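Local coordinates for protein probable transcriptional regulator (Pseudomonas aeruginosa PAO1, PDB 2GEN) that probably acts as a TetR-family transcriptional regulator, a dimer expected to bind DNA through an N-terminal helix-turn-helix motif, at residues E11-A16 against H46-K51; S90-V95 against V175-C180; H107-V112 against E119-D124. All coordinates share one frame; numbering follows the deposited sequence.

Contact 1 (E11-A16 against H46-K51)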
loop_
_atom_site.group_PDB
_atom_site.type_symbol
_atom_site.label_atom_id
_atom_site.label_comp_id
_atom_site.label_asym_id
_atom_site.label_seq_id
_atom_site.Cartn_x
_atom_site.Cartn_y
_atom_site.Cartn_z
ATOM N N GLU A 11 -16.769 1.658 -22.450
ATOM C CA GLU A 11 -17.931 2.441 -21.996
ATOM C C GLU A 11 -18.654 1.718 -20.855
ATOM O O GLU A 11 -19.049 2.331 -19.854
ATOM C CB GLU A 11 -18.880 2.675 -23.189
ATOM C CG GLU A 11 -19.698 3.972 -23.128
ATOM C CD GLU A 11 -20.190 4.455 -24.509
ATOM O OE1 GLU A 11 -20.246 3.635 -25.461
ATOM O OE2 GLU A 11 -20.524 5.668 -24.637
ATOM N N ILE A 12 -18.811 0.408 -21.013
ATOM C CA ILE A 12 -19.420 -0.445 -19.985
ATOM C C ILE A 12 -18.581 -0.479 -18.694
ATOM O O ILE A 12 -19.110 -0.304 -17.584
ATOM C CB ILE A 12 -19.680 -1.867 -20.528
ATOM C CG1 ILE A 12 -20.833 -1.815 -21.555
ATOM C CG2 ILE A 12 -19.949 -2.844 -19.392
ATOM C CD1 ILE A 12 -20.892 -3.019 -22.479
ATOM N N LEU A 13 -17.268 -0.664 -18.829
ATOM C CA LEU A 13 -16.397 -0.610 -17.649
ATOM C C LEU A 13 -16.436 0.734 -16.918
ATOM O O LEU A 13 -16.411 0.773 -15.689
ATOM C CB LEU A 13 -14.958 -1.004 -18.004
ATOM C CG LEU A 13 -14.815 -2.439 -18.498
ATOM C CD1 LEU A 13 -13.358 -2.710 -18.818
ATOM C CD2 LEU A 13 -15.326 -3.458 -17.416
ATOM N N GLN A 14 -16.506 1.845 -17.655
ATOM C CA GLN A 14 -16.544 3.136 -16.987
ATOM C C GLN A 14 -17.861 3.327 -16.232
ATOM O O GLN A 14 -17.872 3.902 -15.151
ATOM C CB GLN A 14 -16.222 4.312 -17.940
ATOM C CG GLN A 14 -14.703 4.414 -18.342
ATOM C CD GLN A 14 -13.705 4.317 -17.140
ATOM O OE1 GLN A 14 -13.078 3.257 -16.896
ATOM N NE2 GLN A 14 -13.581 5.407 -16.387
ATOM N N ALA A 15 -18.954 2.821 -16.796
ATOM C CA ALA A 15 -20.262 2.817 -16.118
ATOM C C ALA A 15 -20.207 2.009 -14.836
ATOM O O ALA A 15 -20.653 2.471 -13.797
ATOM C CB ALA A 15 -21.358 2.248 -17.049
ATOM N N ALA A 16 -19.648 0.797 -14.923
ATOM C CA ALA A 16 -19.483 -0.029 -13.741
ATOM C C ALA A 16 -18.663 0.711 -12.669
ATOM O O ALA A 16 -19.052 0.791 -11.500
ATOM C CB ALA A 16 -18.861 -1.361 -14.114
ATOM N N HIS A 46 -22.912 -10.500 -23.063
ATOM C CA HIS A 46 -22.234 -10.833 -24.319
ATOM C C HIS A 46 -20.797 -10.316 -24.322
ATOM O O HIS A 46 -19.861 -11.066 -24.617
ATOM C CB HIS A 46 -22.992 -10.307 -25.545
ATOM C CG HIS A 46 -22.400 -10.761 -26.845
ATOM N ND1 HIS A 46 -21.734 -9.907 -27.700
ATOM C CD2 HIS A 46 -22.349 -11.986 -27.425
ATOM C CE1 HIS A 46 -21.310 -10.583 -28.755
ATOM N NE2 HIS A 46 -21.665 -11.846 -28.611
ATOM N N HIS A 47 -20.641 -9.040 -23.975
ATOM C CA HIS A 47 -19.322 -8.406 -23.893
ATOM C C HIS A 47 -18.488 -9.004 -22.775
ATOM O O HIS A 47 -17.323 -9.368 -22.994
ATOM C CB HIS A 47 -19.456 -6.900 -23.701
ATOM C CG HIS A 47 -20.080 -6.198 -24.863
ATOM N ND1 HIS A 47 -19.566 -6.272 -26.141
ATOM C CD2 HIS A 47 -21.177 -5.407 -24.942
ATOM C CE1 HIS A 47 -20.319 -5.552 -26.956
ATOM N NE2 HIS A 47 -21.300 -5.015 -26.253
ATOM N N PHE A 48 -19.078 -9.121 -21.588
ATOM C CA PHE A 48 -18.360 -9.619 -20.425
ATOM C C PHE A 48 -19.030 -10.809 -19.728
ATOM O O PHE A 48 -18.570 -11.937 -19.875
ATOM C CB PHE A 48 -18.117 -8.488 -19.414
ATOM C CG PHE A 48 -17.248 -7.368 -19.939
ATOM C CD1 PHE A 48 -15.938 -7.613 -20.350
ATOM C CD2 PHE A 48 -17.738 -6.064 -20.008
ATOM C CE1 PHE A 48 -15.125 -6.577 -20.817
ATOM C CE2 PHE A 48 -16.927 -5.019 -20.476
ATOM C CZ PHE A 48 -15.624 -5.284 -20.885
ATOM N N GLY A 49 -20.083 -10.538 -18.960
ATOM C CA GLY A 49 -20.651 -11.499 -18.011
ATOM C C GLY A 49 -21.395 -10.772 -16.905
ATOM O O GLY A 49 -21.901 -9.671 -17.118
ATOM N N ASN A 50 -21.463 -11.372 -15.720
ATOM C CA ASN A 50 -22.198 -10.766 -14.602
ATOM C C ASN A 50 -21.386 -9.685 -13.902
ATOM O O ASN A 50 -20.292 -9.334 -14.374
ATOM C CB ASN A 50 -22.653 -11.830 -13.585
ATOM C CG ASN A 50 -21.509 -12.672 -13.050
ATOM O OD1 ASN A 50 -20.383 -12.194 -12.841
ATOM N ND2 ASN A 50 -21.802 -13.932 -12.796
ATOM N N LYS A 51 -21.901 -9.197 -12.774
ATOM C CA LYS A 51 -21.245 -8.143 -11.989
ATOM C C LYS A 51 -19.818 -8.516 -11.575
ATOM O O LYS A 51 -18.895 -7.710 -11.730
ATOM C CB LYS A 51 -22.079 -7.765 -10.758
ATOM C CG LYS A 51 -21.471 -6.633 -9.952
ATOM C CD LYS A 51 -22.255 -6.318 -8.727
ATOM C CE LYS A 51 -21.785 -7.086 -7.516
ATOM N NZ LYS A 51 -22.598 -6.660 -6.353
#
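Ile12 and Leu13, neighbours on helix 9-23, close on the aromatic pair His47-Phe48 where helix 41-47 runs out. Ile12 splits its two branches between the two rings. Ile12 CD1 comes obliquely against the imidazole, 3.4 Å from His47 CD2, with the two side chains crossing at about a right angle. Ile12 CG2 instead meets the rim of the phenyl ring in plane, 3.9 Å from Phe48 CE2. That division follows from the isoleucine torsion: with CG1 beside the backbone N (chi1 -71°), CG2 lies anti to that N and each branch faces its own ring. Leu13 works on the same corner of the phenyl group. Leu13 CD2 sits 3.8 Å from Phe48 CE2 and Leu13 CG 3.8 Å from Phe48 CZ, the leucine lying across the phenylalanine rather than alongside it. One face of the phenyl ring is covered from within its own segment by His47 CB, 4.1 Å above the plane and toward the rim. No hydrogen bond joins the two segments; they meet through van der Waals contact alone.

Beyond this shell, Phe48 is the first residue to leave helical geometry, and the chain then passes through Gly49 to Asn50, the N-cap of the next helix, whose OD1 accepts from Arg53 N. Lys51 NZ bonds to the carbonyls of Val25 and Thr28. The predicted helix-turn-helix motif ends at Phe48, and the contact ties its second helix, 41-47, back to helix 9-23; Phe48 also touches Arg53 and Glu57, and Leu13 touches Ala61, all on helix 51-76.

Contact 2 (S90-V95 against V175-C180); sequences SYIDWV and VALADC
The Tyr91 ring carries Val95 CG2 on one face, 3.5 Å above its plane and offset toward the rim, and also meets the His162 ring edge-to-face. With one methyl of Val95 on the tyrosine, the other, Val95 CG1, is turned to the incoming loop and lies 3.6 Å from Leu177 CD2. The valine torsion sets this split: CG1 is anti to the backbone N (chi1 165°), CG2 beside it. Leu177 is the one residue of 175-180 that makes close contact, and it does so with both methyls. While CD2 goes to Val95, the two side chains crossing nearly at right angles, Leu177 CD1 reaches 3.6 Å from Ile92 CD1. Leu177 CG is also 3.9 Å from Ile92 CD1, and 4.1 Å from Ile92 CG2, so the isoleucine holds the leucine fork from two branches. All three side chains are buried, and no hydrogen bond crosses between the segments.

Leu177 also rests on Trp168 of helix 150-169, and Val95 on Ala102 of helix 99-114. Asp93, on the same helix as Ile92, makes a salt bridge to Arg181, just past Cys180, the N-cap of helix 181-192. Cys180 packs on Cys152 of the second subunit. Leu177 thus packs the loop before helix 181-192 onto helix 80-97 within the all-helical C-terminal domain, which in TetR-family regulators generally serves dimerisation and, in many members, ligand binding.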
loop_
_atom_site.group_PDB
_atom_site.type_symbol
_atom_site.label_atom_id
_atom_site.label_comp_id
_atom_site.label_asym_id
_atom_site.label_seq_id
_atom_site.Cartn_x
_atom_site.Cartn_y
_atom_site.Cartn_z
ATOM N N SER A 90 4.040 8.090 -14.811
ATOM C CA SER A 90 2.917 7.368 -15.390
ATOM C C SER A 90 1.889 6.997 -14.327
ATOM O O SER A 90 0.678 7.114 -14.545
ATOM C CB SER A 90 3.379 6.136 -16.188
ATOM O OG SER A 90 4.170 6.547 -17.268
ATOM N N TYR A 91 2.380 6.570 -13.156
ATOM C CA TYR A 91 1.478 6.166 -12.108
ATOM C C TYR A 91 0.745 7.378 -11.520
ATOM O O TYR A 91 -0.486 7.367 -11.437
ATOM C CB TYR A 91 2.236 5.392 -11.017
ATOM C CG TYR A 91 1.291 4.994 -9.953
ATOM C CD1 TYR A 91 0.304 4.019 -10.212
ATOM C CD2 TYR A 91 1.316 5.617 -8.698
ATOM C CE1 TYR A 91 -0.624 3.654 -9.209
ATOM C CE2 TYR A 91 0.403 5.262 -7.702
ATOM C CZ TYR A 91 -0.543 4.291 -7.959
ATOM O OH TYR A 91 -1.465 3.958 -6.990
ATOM N N ILE A 92 1.486 8.429 -11.206
ATOM C CA ILE A 92 0.920 9.618 -10.557
ATOM C C ILE A 92 -0.109 10.234 -11.528
ATOM O O ILE A 92 -1.242 10.480 -11.150
ATOM C CB ILE A 92 2.028 10.611 -10.163
ATOM C CG1 ILE A 92 2.849 10.026 -8.994
ATOM C CG2 ILE A 92 1.389 12.011 -9.818
ATOM C CD1 ILE A 92 2.062 9.804 -7.742
ATOM N N ASP A 93 0.291 10.390 -12.781
ATOM C CA ASP A 93 -0.614 11.027 -13.785
ATOM C C ASP A 93 -1.876 10.212 -13.963
ATOM O O ASP A 93 -2.948 10.779 -14.061
ATOM C CB ASP A 93 0.101 11.190 -15.099
ATOM C CG ASP A 93 1.209 12.226 -15.018
ATOM O OD1 ASP A 93 1.289 12.955 -13.979
ATOM O OD2 ASP A 93 2.000 12.356 -15.989
ATOM N N TRP A 94 -1.742 8.873 -14.048
ATOM C CA TRP A 94 -2.885 8.003 -14.222
ATOM C C TRP A 94 -3.852 8.111 -13.006
ATOM O O TRP A 94 -5.089 8.206 -13.176
ATOM C CB TRP A 94 -2.441 6.547 -14.484
ATOM C CG TRP A 94 -3.638 5.675 -14.826
ATOM C CD1 TRP A 94 -4.194 5.450 -16.094
ATOM C CD2 TRP A 94 -4.440 4.960 -13.906
ATOM N NE1 TRP A 94 -5.291 4.612 -15.973
ATOM C CE2 TRP A 94 -5.458 4.294 -14.651
ATOM C CE3 TRP A 94 -4.399 4.793 -12.515
ATOM C CZ2 TRP A 94 -6.434 3.485 -14.026
ATOM C CZ3 TRP A 94 -5.366 3.966 -11.903
ATOM C CH2 TRP A 94 -6.357 3.341 -12.672
ATOM N N VAL A 95 -3.284 8.156 -11.794
ATOM C CA VAL A 95 -4.109 8.280 -10.587
ATOM C C VAL A 95 -4.831 9.644 -10.595
ATOM O O VAL A 95 -6.029 9.697 -10.310
ATOM C CB VAL A 95 -3.258 8.136 -9.340
ATOM C CG1 VAL A 95 -4.025 8.623 -8.076
ATOM C CG2 VAL A 95 -2.751 6.674 -9.235
ATOM N N VAL A 175 -1.305 17.674 0.921
ATOM C CA VAL A 175 -0.744 18.068 -0.387
ATOM C C VAL A 175 -1.595 17.596 -1.565
ATOM O O VAL A 175 -2.338 16.635 -1.433
ATOM C CB VAL A 175 0.726 17.562 -0.623
ATOM C CG1 VAL A 175 1.722 18.667 -0.362
ATOM C CG2 VAL A 175 1.039 16.329 0.163
ATOM N N ALA A 176 -1.515 18.301 -2.695
ATOM C CA ALA A 176 -2.155 17.840 -3.926
ATOM C C ALA A 176 -1.196 16.806 -4.536
ATOM O O ALA A 176 -0.000 17.096 -4.687
ATOM C CB ALA A 176 -2.374 18.997 -4.879
ATOM N N LEU A 177 -1.692 15.603 -4.819
ATOM C CA LEU A 177 -0.848 14.570 -5.481
ATOM C C LEU A 177 -0.093 15.077 -6.714
ATOM O O LEU A 177 1.113 14.812 -6.806
ATOM C CB LEU A 177 -1.636 13.287 -5.813
ATOM C CG LEU A 177 -0.794 12.088 -6.294
ATOM C CD1 LEU A 177 0.239 11.642 -5.252
ATOM C CD2 LEU A 177 -1.676 10.909 -6.703
ATOM N N ALA A 178 -0.755 15.819 -7.625
ATOM C CA ALA A 178 -0.084 16.397 -8.794
ATOM C C ALA A 178 1.058 17.322 -8.404
ATOM O O ALA A 178 2.038 17.400 -9.124
ATOM C CB ALA A 178 -1.080 17.145 -9.726
ATOM N N ASP A 179 0.955 18.003 -7.250
ATOM C CA ASP A 179 2.016 18.920 -6.823
ATOM C C ASP A 179 3.254 18.175 -6.316
ATOM O O ASP A 179 4.254 18.797 -6.035
ATOM C CB ASP A 179 1.543 19.882 -5.700
ATOM C CG ASP A 179 0.707 21.064 -6.210
ATOM O OD1 ASP A 179 0.728 21.352 -7.429
ATOM O OD2 ASP A 179 0.032 21.713 -5.345
ATOM N N CYS A 180 3.184 16.851 -6.164
ATOM C CA CYS A 180 4.368 16.102 -5.723
ATOM C C CYS A 180 4.941 15.259 -6.872
ATOM O O CYS A 180 5.875 14.502 -6.662
ATOM C CB CYS A 180 4.009 15.158 -4.595
ATOM S SG CYS A 180 3.367 16.052 -3.141
#

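Contact 3 (H107-V112 against E119-D124); sequences HSRGRV and ERLRAD
Two consecutive helices, 99-114 and 118-141, joined by a short turn, meet strongly splayed, and near that turn Leu121 bridges them. Its CD2 is the methyl that does the touching. Leu121 CD2 lies 4.0 Å from Val112 CG1, the two side chains crossing at about a right angle, and 4.2 Å from Arg109 CZ, over the centre of one face of the guanidinium. The apolar methyl therefore packs against the flat of the charged group and avoids its N-H rim, which stays available for polar partners. Arg109 gets there by standing straight out: CG is anti to the backbone N (chi1 -161°) and the chain runs extended to NE. Arg109 CG also comes within 4.2 Å of Leu121 CD2, the two side chains crossing at a slant.

In this pair of successive helices of the C-terminal domain, the first is kinked at Gly110 and Arg111, whose N atoms make no bond to the preceding turn. Helix 51-76 lies beside both, Val112 and Arg109 touching its Tyr59 and Leu121 its Ile63.

The polar end of Arg109 is held from both helices. NH1 makes a salt bridge to Glu113, one turn on, and NH2 bonds to Asn125 OD1 on helix 118-141; together they should fix the plane on which the methyl rests. Arg172 of the second subunit also comes close to NH1, a like-charge approach that Glu113 probably eases.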
loop_
_atom_site.group_PDB
_atom_site.type_symbol
_atom_site.label_atom_id
_atom_site.label_comp_id
_atom_site.label_asym_id
_atom_site.label_seq_id
_atom_site.Cartn_x
_atom_site.Cartn_y
_atom_site.Cartn_z
ATOM N N HIS A 107 -8.184 -1.351 -3.741
ATOM C CA HIS A 107 -8.996 -2.104 -2.781
ATOM C C HIS A 107 -9.519 -3.446 -3.289
ATOM O O HIS A 107 -10.167 -4.188 -2.538
ATOM C CB HIS A 107 -10.112 -1.220 -2.242
ATOM C CG HIS A 107 -9.603 -0.020 -1.499
ATOM N ND1 HIS A 107 -10.130 1.244 -1.667
ATOM C CD2 HIS A 107 -8.606 0.104 -0.584
ATOM C CE1 HIS A 107 -9.489 2.092 -0.879
ATOM N NE2 HIS A 107 -8.562 1.426 -0.211
ATOM N N SER A 108 -9.200 -3.788 -4.537
ATOM C CA SER A 108 -9.869 -4.914 -5.201
ATOM C C SER A 108 -9.006 -6.119 -5.610
ATOM O O SER A 108 -9.535 -7.097 -6.141
ATOM C CB SER A 108 -10.638 -4.413 -6.428
ATOM O OG SER A 108 -11.598 -3.443 -6.050
ATOM N N ARG A 109 -7.695 -6.055 -5.404
ATOM C CA ARG A 109 -6.841 -7.121 -5.943
ATOM C C ARG A 109 -7.197 -8.500 -5.373
ATOM O O ARG A 109 -7.353 -9.454 -6.129
ATOM C CB ARG A 109 -5.361 -6.837 -5.717
ATOM C CG ARG A 109 -4.484 -7.642 -6.643
ATOM C CD ARG A 109 -3.019 -7.615 -6.243
ATOM N NE ARG A 109 -2.223 -8.450 -7.142
ATOM C CZ ARG A 109 -2.110 -9.772 -7.033
ATOM N NH1 ARG A 109 -2.743 -10.422 -6.057
ATOM N NH2 ARG A 109 -1.372 -10.457 -7.897
ATOM N N GLY A 110 -7.329 -8.581 -4.050
ATOM C CA GLY A 110 -7.628 -9.845 -3.352
ATOM C C GLY A 110 -8.839 -10.541 -3.935
ATOM O O GLY A 110 -8.809 -11.753 -4.259
ATOM N N ARG A 111 -9.899 -9.756 -4.097
ATOM C CA ARG A 111 -11.143 -10.235 -4.661
ATOM C C ARG A 111 -10.957 -10.802 -6.074
ATOM O O ARG A 111 -11.444 -11.878 -6.380
ATOM C CB ARG A 111 -12.188 -9.126 -4.609
ATOM C CG ARG A 111 -13.564 -9.559 -5.076
ATOM C CD ARG A 111 -14.629 -8.601 -4.630
ATOM N NE ARG A 111 -15.910 -8.881 -5.282
ATOM C CZ ARG A 111 -17.081 -8.440 -4.832
ATOM N NH1 ARG A 111 -17.126 -7.716 -3.725
ATOM N NH2 ARG A 111 -18.203 -8.728 -5.484
ATOM N N VAL A 112 -10.217 -10.093 -6.933
ATOM C CA VAL A 112 -10.006 -10.553 -8.302
ATOM C C VAL A 112 -9.114 -11.808 -8.370
ATOM O O VAL A 112 -9.354 -12.699 -9.182
ATOM C CB VAL A 112 -9.375 -9.423 -9.181
ATOM C CG1 VAL A 112 -9.057 -9.941 -10.608
ATOM C CG2 VAL A 112 -10.300 -8.254 -9.224
ATOM N N GLU A 119 -6.125 -16.412 -13.049
ATOM C CA GLU A 119 -5.119 -16.880 -13.993
ATOM C C GLU A 119 -4.686 -15.756 -14.925
ATOM O O GLU A 119 -3.484 -15.579 -15.213
ATOM C CB GLU A 119 -5.673 -18.051 -14.818
ATOM C CG GLU A 119 -5.632 -19.399 -14.096
ATOM C CD GLU A 119 -6.760 -19.608 -13.067
ATOM O OE1 GLU A 119 -7.733 -18.801 -13.010
ATOM O OE2 GLU A 119 -6.671 -20.617 -12.319
ATOM N N ARG A 120 -5.675 -14.997 -15.398
ATOM C CA ARG A 120 -5.412 -13.887 -16.302
ATOM C C ARG A 120 -4.659 -12.786 -15.594
ATOM O O ARG A 120 -3.787 -12.152 -16.197
ATOM C CB ARG A 120 -6.698 -13.334 -16.868
ATOM C CG ARG A 120 -7.161 -14.059 -18.098
ATOM C CD ARG A 120 -8.495 -13.539 -18.539
ATOM N NE ARG A 120 -8.436 -12.137 -18.942
ATOM C CZ ARG A 120 -9.500 -11.369 -19.173
ATOM N NH1 ARG A 120 -10.737 -11.865 -19.050
ATOM N NH2 ARG A 120 -9.329 -10.094 -19.527
ATOM N N LEU A 121 -5.020 -12.546 -14.335
ATOM C CA LEU A 121 -4.303 -11.569 -13.510
ATOM C C LEU A 121 -2.819 -11.973 -13.377
ATOM O O LEU A 121 -1.928 -11.135 -13.573
ATOM C CB LEU A 121 -4.975 -11.380 -12.140
ATOM C CG LEU A 121 -4.323 -10.454 -11.099
ATOM C CD1 LEU A 121 -3.900 -9.072 -11.703
ATOM C CD2 LEU A 121 -5.168 -10.267 -9.839
ATOM N N ARG A 122 -2.560 -13.249 -13.094
ATOM C CA ARG A 122 -1.173 -13.741 -12.995
ATOM C C ARG A 122 -0.390 -13.567 -14.300
ATOM O O ARG A 122 0.771 -13.104 -14.273
ATOM C CB ARG A 122 -1.102 -15.212 -12.543
ATOM C CG ARG A 122 -1.481 -15.475 -11.092
ATOM C CD ARG A 122 -1.406 -17.002 -10.780
ATOM N NE ARG A 122 -0.095 -17.583 -11.116
ATOM C CZ ARG A 122 1.015 -17.464 -10.379
ATOM N NH1 ARG A 122 1.015 -16.764 -9.246
ATOM N NH2 ARG A 122 2.142 -18.045 -10.782
ATOM N N ALA A 123 -1.000 -13.959 -15.425
ATOM C CA ALA A 123 -0.387 -13.817 -16.743
ATOM C C ALA A 123 -0.134 -12.339 -17.112
ATOM O O ALA A 123 0.956 -11.987 -17.638
ATOM C CB ALA A 123 -1.262 -14.489 -17.796
ATOM N N ASP A 124 -1.120 -11.477 -16.829
ATOM C CA ASP A 124 -0.964 -10.030 -17.071
ATOM C C ASP A 124 0.183 -9.488 -16.234
ATOM O O ASP A 124 1.055 -8.783 -16.768
ATOM C CB ASP A 124 -2.245 -9.248 -16.742
ATOM C CG ASP A 124 -3.301 -9.388 -17.814
ATOM O OD1 ASP A 124 -3.078 -10.180 -18.755
ATOM O OD2 ASP A 124 -4.350 -8.707 -17.707
#

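Contact 1 belongs to the DNA-binding end and is only partly buried; contacts 2 and 3 are buried, about 24 Å apart between centres and on opposite sides of the chain's centre. None bonds its segments by hydrogen bonds, yet the surfaces differ: aromatic rings against aliphatic branches in contact 1, purely aliphatic side chains in contact 2, a leucine methyl shared between a valine and a guanidinium face in contact 3. Helix 51-76 borders all three; the centres of contacts 1 and 3 lie about 17 Å apart. Successive helices 80-97 and 99-114 carry one segment each of contacts 2 and 3. Second-subunit residues approach both of these, but not contact 1.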